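Local coordinates for UDP-L-Rhamnose Synthase (Acanthamoeba polyphaga mimivirus, PDB 7JID), which synthesises UDP-L-rhamnose, and binds this nucleotide sugar and NADP in a subunit with a Rossmann-like nucleotide-binding part, at residues D147-M150 with H151-D154; G89-C92 with L93-C97; I277-G280 with I281-V284; R173-I176 with T177-S181. All coordinates share one frame; numbering follows the deposited sequence. Where two conformers were deposited one is given.

Contact 1: residues D147-M150 with H151-D154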
loop_
_atom_site.group_PDB
_atom_site.type_symbol
_atom_site.label_atom_id
_atom_site.label_comp_id
_atom_site.label_asym_id
_atom_site.label_seq_id
_atom_site.Cartn_x
_atom_site.Cartn_y
_atom_site.Cartn_z
ATOM N N ASP A 147 1.800 7.513 -5.086
ATOM C CA ASP A 147 2.362 8.412 -6.102
ATOM C C ASP A 147 3.347 7.617 -6.964
ATOM O O ASP A 147 3.305 7.758 -8.176
ATOM C CB ASP A 147 3.069 9.589 -5.453
ATOM C CG ASP A 147 3.625 10.544 -6.489
ATOM O OD1 ASP A 147 2.898 11.482 -6.837
ATOM O OD2 ASP A 147 4.828 10.415 -6.817
ATOM N N ARG A 148 4.199 6.818 -6.346
ATOM C CA ARG A 148 5.154 5.996 -7.108
ATOM C C ARG A 148 4.358 5.036 -7.995
ATOM O O ARG A 148 4.723 4.859 -9.171
ATOM C CB ARG A 148 6.050 5.255 -6.128
ATOM C CG ARG A 148 6.911 6.200 -5.310
ATOM C CD ARG A 148 7.829 5.468 -4.378
ATOM N NE ARG A 148 8.918 4.858 -5.130
ATOM C CZ ARG A 148 9.889 4.182 -4.545
ATOM N NH1 ARG A 148 9.893 4.023 -3.237
ATOM N NH2 ARG A 148 10.859 3.652 -5.276
ATOM N N LEU A 149 3.334 4.381 -7.447
ATOM C CA LEU A 149 2.588 3.355 -8.211
ATOM C C LEU A 149 1.926 4.006 -9.415
ATOM O O LEU A 149 1.846 3.373 -10.509
ATOM C CB LEU A 149 1.570 2.647 -7.310
ATOM C CG LEU A 149 2.207 1.690 -6.310
ATOM C CD1 LEU A 149 1.238 1.353 -5.187
ATOM C CD2 LEU A 149 2.665 0.433 -7.025
ATOM N N MET A 150 1.554 5.274 -9.303
ATOM C CA MET A 150 0.878 5.969 -10.438
ATOM C C MET A 150 1.841 6.166 -11.611
ATOM O O MET A 150 1.353 6.276 -12.754
ATOM C CB MET A 150 0.257 7.298 -10.025
ATOM C CG MET A 150 -0.945 7.133 -9.139
ATOM S SD MET A 150 -2.334 6.269 -9.969
ATOM C CE MET A 150 -3.485 6.163 -8.593
ATOM N N HIS A 151 3.145 6.145 -11.364
ATOM C CA HIS A 151 4.161 6.322 -12.429
ATOM C C HIS A 151 4.139 5.090 -13.341
ATOM O O HIS A 151 4.612 5.206 -14.479
ATOM C CB HIS A 151 5.532 6.598 -11.818
ATOM C CG HIS A 151 5.701 8.007 -11.339
ATOM N ND1 HIS A 151 5.107 8.498 -10.156
ATOM C CD2 HIS A 151 6.444 9.033 -11.834
ATOM C CE1 HIS A 151 5.445 9.770 -9.999
ATOM N NE2 HIS A 151 6.342 10.082 -10.969
ATOM N N PHE A 152 3.640 3.941 -12.878
ATOM C CA PHE A 152 3.439 2.746 -13.741
ATOM C C PHE A 152 2.265 2.933 -14.710
ATOM O O PHE A 152 2.098 2.059 -15.604
ATOM C CB PHE A 152 3.219 1.491 -12.896
ATOM C CG PHE A 152 4.470 1.044 -12.212
ATOM C CD1 PHE A 152 5.470 0.417 -12.920
ATOM C CD2 PHE A 152 4.633 1.213 -10.854
ATOM C CE1 PHE A 152 6.630 0.005 -12.282
ATOM C CE2 PHE A 152 5.786 0.783 -10.212
ATOM C CZ PHE A 152 6.805 0.215 -10.940
ATOM N N PHE A 153 1.497 4.026 -14.594
ATOM C CA PHE A 153 0.344 4.351 -15.448
ATOM C C PHE A 153 0.564 5.707 -16.150
ATOM O O PHE A 153 -0.378 6.411 -16.392
ATOM C CB PHE A 153 -0.941 4.384 -14.618
ATOM C CG PHE A 153 -1.302 3.079 -13.970
ATOM C CD1 PHE A 153 -2.183 2.208 -14.582
ATOM C CD2 PHE A 153 -0.774 2.736 -12.737
ATOM C CE1 PHE A 153 -2.505 1.000 -13.983
ATOM C CE2 PHE A 153 -1.112 1.534 -12.128
ATOM C CZ PHE A 153 -1.992 0.679 -12.749
ATOM N N ASP A 154 1.801 6.002 -16.515
ATOM C CA ASP A 154 2.189 7.350 -16.989
ATOM C C ASP A 154 1.450 7.733 -18.280
ATOM O O ASP A 154 1.296 8.930 -18.525
ATOM C CB ASP A 154 3.700 7.416 -17.166
ATOM C CG ASP A 154 4.208 8.843 -17.277
ATOM O OD1 ASP A 154 4.087 9.573 -16.300
ATOM O OD2 ASP A 154 4.766 9.188 -18.335
#

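Contact 2: residues G89-C92 with L93-C97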
loop_
_atom_site.group_PDB
_atom_site.type_symbol
_atom_site.label_atom_id
_atom_site.label_comp_id
_atom_site.label_asym_id
_atom_site.label_seq_id
_atom_site.Cartn_x
_atom_site.Cartn_y
_atom_site.Cartn_z
ATOM N N GLY A 89 -7.961 1.857 -3.437
ATOM C CA GLY A 89 -9.043 2.414 -4.271
ATOM C C GLY A 89 -8.467 3.108 -5.504
ATOM O O GLY A 89 -8.868 2.810 -6.638
ATOM N N PRO A 90 -7.531 4.067 -5.341
ATOM C CA PRO A 90 -6.927 4.725 -6.502
ATOM C C PRO A 90 -6.275 3.735 -7.488
ATOM O O PRO A 90 -6.400 3.948 -8.673
ATOM C CB PRO A 90 -5.887 5.658 -5.828
ATOM C CG PRO A 90 -6.563 6.030 -4.522
ATOM C CD PRO A 90 -7.148 4.703 -4.050
ATOM N N LEU A 91 -5.611 2.689 -7.015
ATOM C CA LEU A 91 -4.966 1.713 -7.905
ATOM C C LEU A 91 -6.063 0.956 -8.679
ATOM O O LEU A 91 -5.820 0.652 -9.876
ATOM C CB LEU A 91 -4.060 0.782 -7.117
ATOM C CG LEU A 91 -2.576 1.128 -7.146
ATOM C CD1 LEU A 91 -1.973 0.856 -8.514
ATOM C CD2 LEU A 91 -2.346 2.565 -6.741
ATOM N N CYS A 92 -7.179 0.608 -8.037
ATOM C CA CYS A 92 -8.315 -0.098 -8.696
ATOM C C CYS A 92 -8.816 0.760 -9.866
ATOM O O CYS A 92 -8.963 0.246 -11.034
ATOM C CB CYS A 92 -9.448 -0.346 -7.719
ATOM S SG CYS A 92 -9.077 -1.682 -6.553
ATOM N N LEU A 93 -8.996 2.057 -9.620
ATOM C CA LEU A 93 -9.398 3.008 -10.679
ATOM C C LEU A 93 -8.357 3.043 -11.790
ATOM O O LEU A 93 -8.761 2.982 -12.999
ATOM C CB LEU A 93 -9.624 4.381 -10.061
ATOM C CG LEU A 93 -10.715 4.511 -9.005
ATOM C CD1 LEU A 93 -10.827 5.963 -8.625
ATOM C CD2 LEU A 93 -12.069 4.034 -9.520
ATOM N N ALA A 94 -7.058 3.086 -11.473
ATOM C CA ALA A 94 -5.991 3.073 -12.500
ATOM C C ALA A 94 -6.106 1.799 -13.351
ATOM O O ALA A 94 -6.155 1.900 -14.613
ATOM C CB ALA A 94 -4.624 3.183 -11.916
ATOM N N PHE A 95 -6.179 0.639 -12.719
ATOM C CA PHE A 95 -6.157 -0.635 -13.472
ATOM C C PHE A 95 -7.375 -0.683 -14.387
ATOM O O PHE A 95 -7.249 -1.099 -15.547
ATOM C CB PHE A 95 -6.199 -1.857 -12.564
ATOM C CG PHE A 95 -4.851 -2.237 -12.002
ATOM C CD1 PHE A 95 -3.841 -2.666 -12.817
ATOM C CD2 PHE A 95 -4.595 -2.141 -10.648
ATOM C CE1 PHE A 95 -2.580 -2.966 -12.329
ATOM C CE2 PHE A 95 -3.356 -2.487 -10.151
ATOM C CZ PHE A 95 -2.335 -2.876 -10.975
ATOM N N ILE A 96 -8.532 -0.353 -13.856
ATOM C CA ILE A 96 -9.813 -0.534 -14.604
ATOM C C ILE A 96 -9.940 0.554 -15.663
ATOM O O ILE A 96 -10.300 0.225 -16.829
ATOM C CB ILE A 96 -11.001 -0.583 -13.636
ATOM C CG1 ILE A 96 -10.943 -1.822 -12.725
ATOM C CG2 ILE A 96 -12.304 -0.555 -14.416
ATOM C CD1 ILE A 96 -11.911 -1.727 -11.562
ATOM N N CYS A 97 -9.613 1.812 -15.363
ATOM C CA CYS A 97 -9.652 2.869 -16.419
ATOM C C CYS A 97 -8.700 2.499 -17.558
ATOM O O CYS A 97 -9.130 2.636 -18.718
ATOM C CB CYS A 97 -9.385 4.253 -15.851
ATOM S SG CYS A 97 -10.762 4.774 -14.839
#

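Contact 3: residues I277-G280 with I281-V284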
loop_
_atom_site.group_PDB
_atom_site.type_symbol
_atom_site.label_atom_id
_atom_site.label_comp_id
_atom_site.label_asym_id
_atom_site.label_seq_id
_atom_site.Cartn_x
_atom_site.Cartn_y
_atom_site.Cartn_z
ATOM N N ILE A 277 2.103 32.013 -6.073
ATOM C CA ILE A 277 1.272 31.787 -4.876
ATOM C C ILE A 277 0.999 33.108 -4.116
ATOM O O ILE A 277 -0.100 33.277 -3.550
ATOM C CB ILE A 277 1.918 30.714 -3.970
ATOM C CG1 ILE A 277 1.047 30.369 -2.778
ATOM C CG2 ILE A 277 3.313 31.110 -3.508
ATOM C CD1 ILE A 277 -0.313 29.847 -3.161
ATOM N N LEU A 278 1.942 34.044 -4.045
ATOM C CA LEU A 278 1.700 35.288 -3.253
ATOM C C LEU A 278 0.719 36.229 -3.989
ATOM O O LEU A 278 -0.270 36.708 -3.350
ATOM C CB LEU A 278 3.033 35.964 -2.906
ATOM C CG LEU A 278 2.833 37.111 -1.918
ATOM C CD1 LEU A 278 2.333 36.586 -0.588
ATOM C CD2 LEU A 278 4.131 37.870 -1.685
ATOM N N THR A 279 0.883 36.421 -5.288
ATOM C CA THR A 279 -0.113 37.129 -6.135
ATOM C C THR A 279 -1.464 36.436 -5.958
ATOM O O THR A 279 -2.462 37.144 -5.691
ATOM C CB THR A 279 0.302 37.187 -7.600
ATOM O OG1 THR A 279 1.584 37.812 -7.726
ATOM C CG2 THR A 279 -0.717 37.921 -8.439
ATOM N N GLY A 280 -1.498 35.100 -6.020
ATOM C CA GLY A 280 -2.757 34.363 -5.912
ATOM C C GLY A 280 -3.376 34.509 -4.548
ATOM O O GLY A 280 -4.600 34.694 -4.461
ATOM N N ILE A 281 -2.607 34.433 -3.458
ATOM C CA ILE A 281 -3.139 34.571 -2.070
ATOM C C ILE A 281 -3.636 36.005 -1.894
ATOM O O ILE A 281 -4.691 36.178 -1.251
ATOM C CB ILE A 281 -2.066 34.250 -1.008
ATOM C CG1 ILE A 281 -1.691 32.771 -1.016
ATOM C CG2 ILE A 281 -2.525 34.682 0.383
ATOM C CD1 ILE A 281 -2.787 31.859 -0.595
ATOM N N ARG A 282 -2.881 36.998 -2.345
ATOM C CA ARG A 282 -3.354 38.403 -2.246
ATOM C C ARG A 282 -4.757 38.487 -2.848
ATOM O O ARG A 282 -5.655 39.093 -2.208
ATOM C CB ARG A 282 -2.432 39.361 -2.998
ATOM C CG ARG A 282 -2.908 40.808 -2.954
ATOM C CD ARG A 282 -1.847 41.766 -3.446
ATOM N NE ARG A 282 -0.538 41.475 -2.871
ATOM C CZ ARG A 282 0.487 40.921 -3.505
ATOM N NH1 ARG A 282 1.616 40.724 -2.857
ATOM N NH2 ARG A 282 0.393 40.590 -4.778
ATOM N N GLU A 283 -4.928 37.889 -4.017
ATOM C CA GLU A 283 -6.233 37.891 -4.733
ATOM C C GLU A 283 -7.258 37.213 -3.832
ATOM O O GLU A 283 -8.326 37.835 -3.563
ATOM C CB GLU A 283 -6.115 37.311 -6.145
ATOM C CG GLU A 283 -7.472 37.176 -6.840
ATOM C CD GLU A 283 -7.463 36.738 -8.300
ATOM O OE1 GLU A 283 -6.404 36.817 -8.951
ATOM O OE2 GLU A 283 -8.531 36.302 -8.790
ATOM N N VAL A 284 -6.980 35.996 -3.348
ATOM C CA VAL A 284 -7.918 35.207 -2.498
ATOM C C VAL A 284 -8.322 36.016 -1.278
ATOM O O VAL A 284 -9.542 36.085 -0.984
ATOM C CB VAL A 284 -7.292 33.846 -2.108
ATOM C CG1 VAL A 284 -7.989 33.127 -0.955
ATOM C CG2 VAL A 284 -7.246 32.950 -3.326
#

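Contact 4: residues R173-I176 with T177-S181. With AWU ([[(2~{R},3~{S},4~{R},5~{R})-5-[2,4-bis(oxidanylidene)pyrimidin-1-yl]-3,4-bis(oxidanyl)oxolan-2-yl]methoxy-oxidanyl-phosphoryl] [(2~{R},3~{R},4~{R},5~{R},6~{S})-6-methyl-3,4,5-tris(oxidanyl)oxan-2-yl] hydrogen phosphate), chain C; EDO (1,2-ethanediol), chain I.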
loop_
_atom_site.group_PDB
_atom_site.type_symbol
_atom_site.label_atom_id
_atom_site.label_comp_id
_atom_site.label_asym_id
_atom_site.label_seq_id
_atom_site.Cartn_x
_atom_site.Cartn_y
_atom_site.Cartn_z
ATOM N N ARG A 173 -11.993 22.305 5.537
ATOM C CA ARG A 173 -10.897 21.639 4.791
ATOM C C ARG A 173 -9.873 22.656 4.241
ATOM O O ARG A 173 -8.723 22.236 3.939
ATOM C CB ARG A 173 -11.478 20.808 3.639
ATOM C CG ARG A 173 -12.390 19.644 4.036
ATOM C CD ARG A 173 -11.676 18.364 4.473
ATOM N NE ARG A 173 -11.242 18.417 5.870
ATOM C CZ ARG A 173 -12.048 18.346 6.930
ATOM N NH1 ARG A 173 -13.356 18.215 6.770
ATOM N NH2 ARG A 173 -11.552 18.390 8.160
ATOM N N SER A 174 -10.263 23.921 4.059
ATOM C CA SER A 174 -9.436 24.963 3.406
ATOM C C SER A 174 -8.285 25.393 4.321
ATOM O O SER A 174 -8.490 25.675 5.502
ATOM C CB SER A 174 -10.238 26.147 2.987
ATOM O OG SER A 174 -9.401 27.154 2.460
ATOM N N PHE A 175 -7.070 25.419 3.788
ATOM C CA PHE A 175 -5.852 25.707 4.593
ATOM C C PHE A 175 -6.024 27.025 5.359
ATOM O O PHE A 175 -5.625 27.083 6.520
ATOM C CB PHE A 175 -4.635 25.733 3.667
ATOM C CG PHE A 175 -3.326 26.060 4.318
ATOM C CD1 PHE A 175 -2.519 25.040 4.801
ATOM C CD2 PHE A 175 -2.893 27.378 4.388
ATOM C CE1 PHE A 175 -1.283 25.360 5.341
ATOM C CE2 PHE A 175 -1.673 27.695 4.986
ATOM C CZ PHE A 175 -0.882 26.679 5.451
ATOM N N ILE A 176 -6.521 28.086 4.725
ATOM C CA ILE A 176 -6.650 29.416 5.377
ATOM C C ILE A 176 -7.666 29.296 6.515
ATOM O O ILE A 176 -7.347 29.773 7.637
ATOM C CB ILE A 176 -7.018 30.514 4.376
ATOM C CG1 ILE A 176 -5.882 30.727 3.374
ATOM C CG2 ILE A 176 -7.409 31.787 5.106
ATOM C CD1 ILE A 176 -6.065 31.900 2.433
ATOM N N THR A 177 -8.811 28.655 6.284
ATOM C CA THR A 177 -9.805 28.457 7.386
ATOM C C THR A 177 -9.106 27.769 8.560
ATOM O O THR A 177 -9.295 28.173 9.756
ATOM C CB THR A 177 -11.024 27.650 6.933
ATOM O OG1 THR A 177 -11.452 28.246 5.709
ATOM C CG2 THR A 177 -12.128 27.671 7.971
ATOM N N LYS A 178 -8.372 26.713 8.262
ATOM C CA LYS A 178 -7.701 25.933 9.322
ATOM C C LYS A 178 -6.728 26.838 10.071
ATOM O O LYS A 178 -6.824 26.867 11.322
ATOM C CB LYS A 178 -7.058 24.668 8.728
ATOM C CG LYS A 178 -8.123 23.646 8.358
ATOM C CD LYS A 178 -7.659 22.247 8.169
ATOM C CE LYS A 178 -6.766 22.143 6.973
ATOM N NZ LYS A 178 -6.204 20.777 6.864
ATOM N N ILE A 179 -5.835 27.566 9.390
ATOM C CA ILE A 179 -4.760 28.262 10.154
ATOM C C ILE A 179 -5.370 29.431 10.937
ATOM O O ILE A 179 -4.845 29.707 12.028
ATOM C CB ILE A 179 -3.540 28.638 9.296
ATOM C CG1 ILE A 179 -3.849 29.709 8.246
ATOM C CG2 ILE A 179 -2.936 27.370 8.726
ATOM C CD1 ILE A 179 -2.616 30.339 7.638
ATOM N N LEU A 180 -6.499 29.997 10.493
ATOM C CA LEU A 180 -7.210 31.052 11.249
ATOM C C LEU A 180 -7.715 30.450 12.559
ATOM O O LEU A 180 -7.817 31.208 13.550
ATOM C CB LEU A 180 -8.356 31.641 10.432
ATOM C CG LEU A 180 -7.957 32.688 9.395
ATOM C CD1 LEU A 180 -9.121 32.997 8.466
ATOM C CD2 LEU A 180 -7.431 33.963 10.045
ATOM N N SER A 181 -7.945 29.142 12.601
ATOM C CA SER A 181 -8.595 28.460 13.757
ATOM C C SER A 181 -7.544 28.039 14.781
ATOM O O SER A 181 -7.936 27.687 15.916
ATOM C CB SER A 181 -9.444 27.288 13.309
ATOM O OG SER A 181 -8.644 26.136 13.069
HETATM P PA AWU C . -3.403 20.320 9.221
HETATM O O1A AWU C . -3.002 19.353 10.270
HETATM O O2A AWU C . -4.642 21.168 9.457
HETATM O O3A AWU C . -3.796 19.725 7.755
HETATM P PB AWU C . -3.304 18.292 7.105
HETATM O O1B AWU C . -1.776 18.044 7.149
HETATM O O2B AWU C . -4.252 17.187 7.623
HETATM O O3B AWU C . -3.639 18.648 5.582
HETATM C "C5'" AWU C . -3.998 16.434 2.734
HETATM O "O5'" AWU C . -4.279 17.331 3.792
HETATM C "C4'" AWU C . -3.241 17.161 1.637
HETATM O "O4'" AWU C . -2.778 16.252 0.613
HETATM C "C3'" AWU C . -2.051 17.835 2.240
HETATM O "O3'" AWU C . -1.538 18.729 1.289
HETATM C "C2'" AWU C . -2.398 18.695 3.451
HETATM C "C1'" AWU C . -3.248 17.982 4.407
HETATM N N1 AWU C . -0.625 23.820 11.865
HETATM C C2 AWU C . -0.289 24.851 12.725
HETATM O O2 AWU C . 0.325 25.849 12.293
HETATM N N3 AWU C . -0.764 24.808 14.010
HETATM C C4 AWU C . -1.419 23.721 14.499
HETATM O O4 AWU C . -1.851 23.774 15.709
HETATM C C5 AWU C . -1.774 22.693 13.625
HETATM C C6 AWU C . -1.281 22.694 12.324
HETATM C C1C AWU C . -0.151 23.833 10.451
HETATM C C2C AWU C . 0.521 22.559 9.939
HETATM C C3C AWU C . 0.214 22.630 8.422
HETATM C C4C AWU C . -1.116 23.311 8.423
HETATM C C5C AWU C . -2.301 22.427 8.096
HETATM C "C6'" AWU C . -5.368 15.940 2.274
HETATM O "O2'" AWU C . -3.206 19.762 3.001
HETATM O O2C AWU C . 1.901 22.644 10.193
HETATM O O3C AWU C . 1.114 23.504 7.765
HETATM O O4C AWU C . -1.363 23.824 9.726
HETATM O O5C AWU C . -2.189 21.265 8.949
HETATM C C1 EDO I . -4.394 32.300 14.100
HETATM O O1 EDO I . -4.062 31.961 15.436
HETATM C C2 EDO I . -5.013 33.659 14.030
HETATM O O2 EDO I . -6.431 33.622 14.151
HETATM O O HOH W 1 -8.381 18.661 7.104
#

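Contact 1: residues D147-M150 with H151-D154
His151, Phe152 and Phe153 each give their backbone N-H to the carbonyl three residues back, on Arg148, Leu149 and Met150, the spacing of a 3-10 turn. His151 adds a side-chain bond. Its ND1 reaches Asp147 O at 2.8 Å, one residue further back. The oxygen lies in the plane of the imidazole ring, and the N-H...O angle is 155°. CG of His151 stands beside its own backbone N (chi1 -78°), which folds the ring back over the preceding turn. NE2 is bonded to Glu128 O. Two carbonyl partners would favour a doubly protonated ring. The Asp147 carboxylate meets the same ring at a slant, its plane 62° from that of the imidazole, and OD2 comes to 3.3 Å from His151 CE1. That oxygen makes a salt bridge with Arg161, while OD1 takes a bond from Asn159. Leu149 O has company besides Phe152 N: Phe153 CD2 brings a ring edge to 3.5 Å from it. Leu149 CD2 touches Phe152 CD2 loosely, at 4.4 Å. The segment runs from helix 138-150 into the loop before strand 157-162. Met150 packs on Val157 of that strand and on Pro90 of helix 79-99, and the Phe153 ring meets Phe95 of the same helix edge to face.

Contact 2: residues G89-C92 with L93-C97
Leu91 and Phe95 lie one turn apart on helix 79-99, and their side chains meet at a slant. The CD1 methyl of Leu91 touches CE2 of the Phe95 ring at 4.0 Å. Phe95 has CG turned toward its own backbone N side (chi1 -82°), which brings the ring back along the helix. Its CD2 then sits 3.1 Å from Leu91 O, an oblique approach to the ring. Leu91 O also accepts Phe95 N at 2.9 Å, so one carbonyl meets both the backbone and the ring of the same residue. Leu93 and Ile96 face helix 40-50. Leu93 CG rests 3.5 Å from Gly89 O, and Ile96 CG1 lies 3.3 Å from Cys92 O. Both side chains pack on Val43 of helix 40-50. Helix 79-99 links the adjacent parallel strands 54-57 and 103-109, a beta-alpha-beta crossover of the Rossmann-like sheet, and Gly89 is near the bound NADP. Pro90 kinks the helix, since its N has no bond to the turn before. Its carbonyl still accepts Ala94 N at 3.0 Å, and the regular bonding continues with Leu93 N to Gly89 O and Ile96 N to Cys92 O. Pro90 packs on Tyr106, and Leu93 on Leu104, both of strand 103-109. The Leu91 and Phe95 side packs on Leu149 of the second subunit, and the Phe95 ring stacks with Phe152 of that subunit.

Contact 3: residues I277-G280 with I281-V284
Arg282 lays its guanidinium back over the turn that holds Leu278 and Thr279. Leu278 O lies 4.1 Å above one face, displaced from its centre, and Thr279 CA approaches obliquely. NH1 touches Leu278 CG at 3.9 Å. The chain is bent at chi3 (-46°), and this bend turns the group back toward Leu278. Arg282 is exposed and has two conformers, so the details of this guanidinium contact are doubtful. The Glu283 carboxylate turns to Lys287, one turn on, with a salt bridge from OE2. Thr279 OG1 bonds to Asp276 OD2. On the buried side Ile277 and Ile281 run alongside each other in the same direction. Ile277 CD1 meets Ile281 CG1 at 3.9 Å. Ile281 CG1 also sits 3.0 Å from Ile277 O, a close approach to the carbonyl that accepts Ile281 N at 2.8 Å. Arg282 N donates to Leu278 O at 2.8 Å, with an N-H...O angle of 170°. Leu278 and Ile281 pack on Leu230 of helix 224-234, and Val284 packs on Ile194. A buried aliphatic side and a charged outer side are typical of an amphipathic alpha-helix, here helix 277-287.

Contact 4: residues R173-I176 with T177-S181
Arg173 and Lys178 meet through a water: it accepts from Arg173 NE at 3.1 Å, in the guanidinium plane, and from Lys178 NZ at 3.0 Å. NZ also donates to the bound UDP-L-rhamnose, to the bridging oxygen O3A at 2.8 Å and to the phosphate oxygen O2A at 3.1 Å. Three bonds thus grip the ammonium, and the diphosphate would balance its charge. Arg173 NH2 is bonded to Ser68 O. Ser174 is at the N-cap position of helix 175-181. The carbonyls of Ser174, Phe175 and Ile176 accept Lys178 N, Ile179 N and Leu180 N, and Ser174 OG bonds to Thr167 N. Thr177 OG1 is satisfied by Gln170 and Asn171, just before the segment. The helix lines the pocket for the nucleotide sugar, and Phe175 and Lys178 are both pocket residues. CE1 of Phe175 touches ribose carbon C4C of the ligand at 3.7 Å. The CG2 methyl of Ile179 lies over a face of the Phe175 ring, a CH-pi contact 4.1 Å from the centroid. With CG trans to the main-chain nitrogen (chi1 178°), the ring swings out where Ile179 and the ribose both reach it. Lys178 O takes two bonds from Ser181, from N and from OG. The OG bond is 2.6 Å long and lies on a carbonyl lone pair. Leu180 O accepts from a 1,2-ethanediol, probably from the crystallisation liquor, which also bonds to Tyr182 O.

Along the chain the order is contact 2, contact 1, contact 4, contact 3. Each is local to one continuous segment, so none closes a long loop, and none nests with or crosses another. Contacts 2 and 1 touch, with centres 11 Å apart. They join helix 79-99 to the end region of helix 138-150 on the Rossmann-like side, and both face the second subunit. Contacts 4 and 3 lie across the centre of the chain, toward the nucleotide sugar. Their centres are 15 Å apart, and Val284 CG1 of contact 3 meets Ile176 CD1 of contact 4 at 4.1 Å. Both helices also pack on helix 224-234.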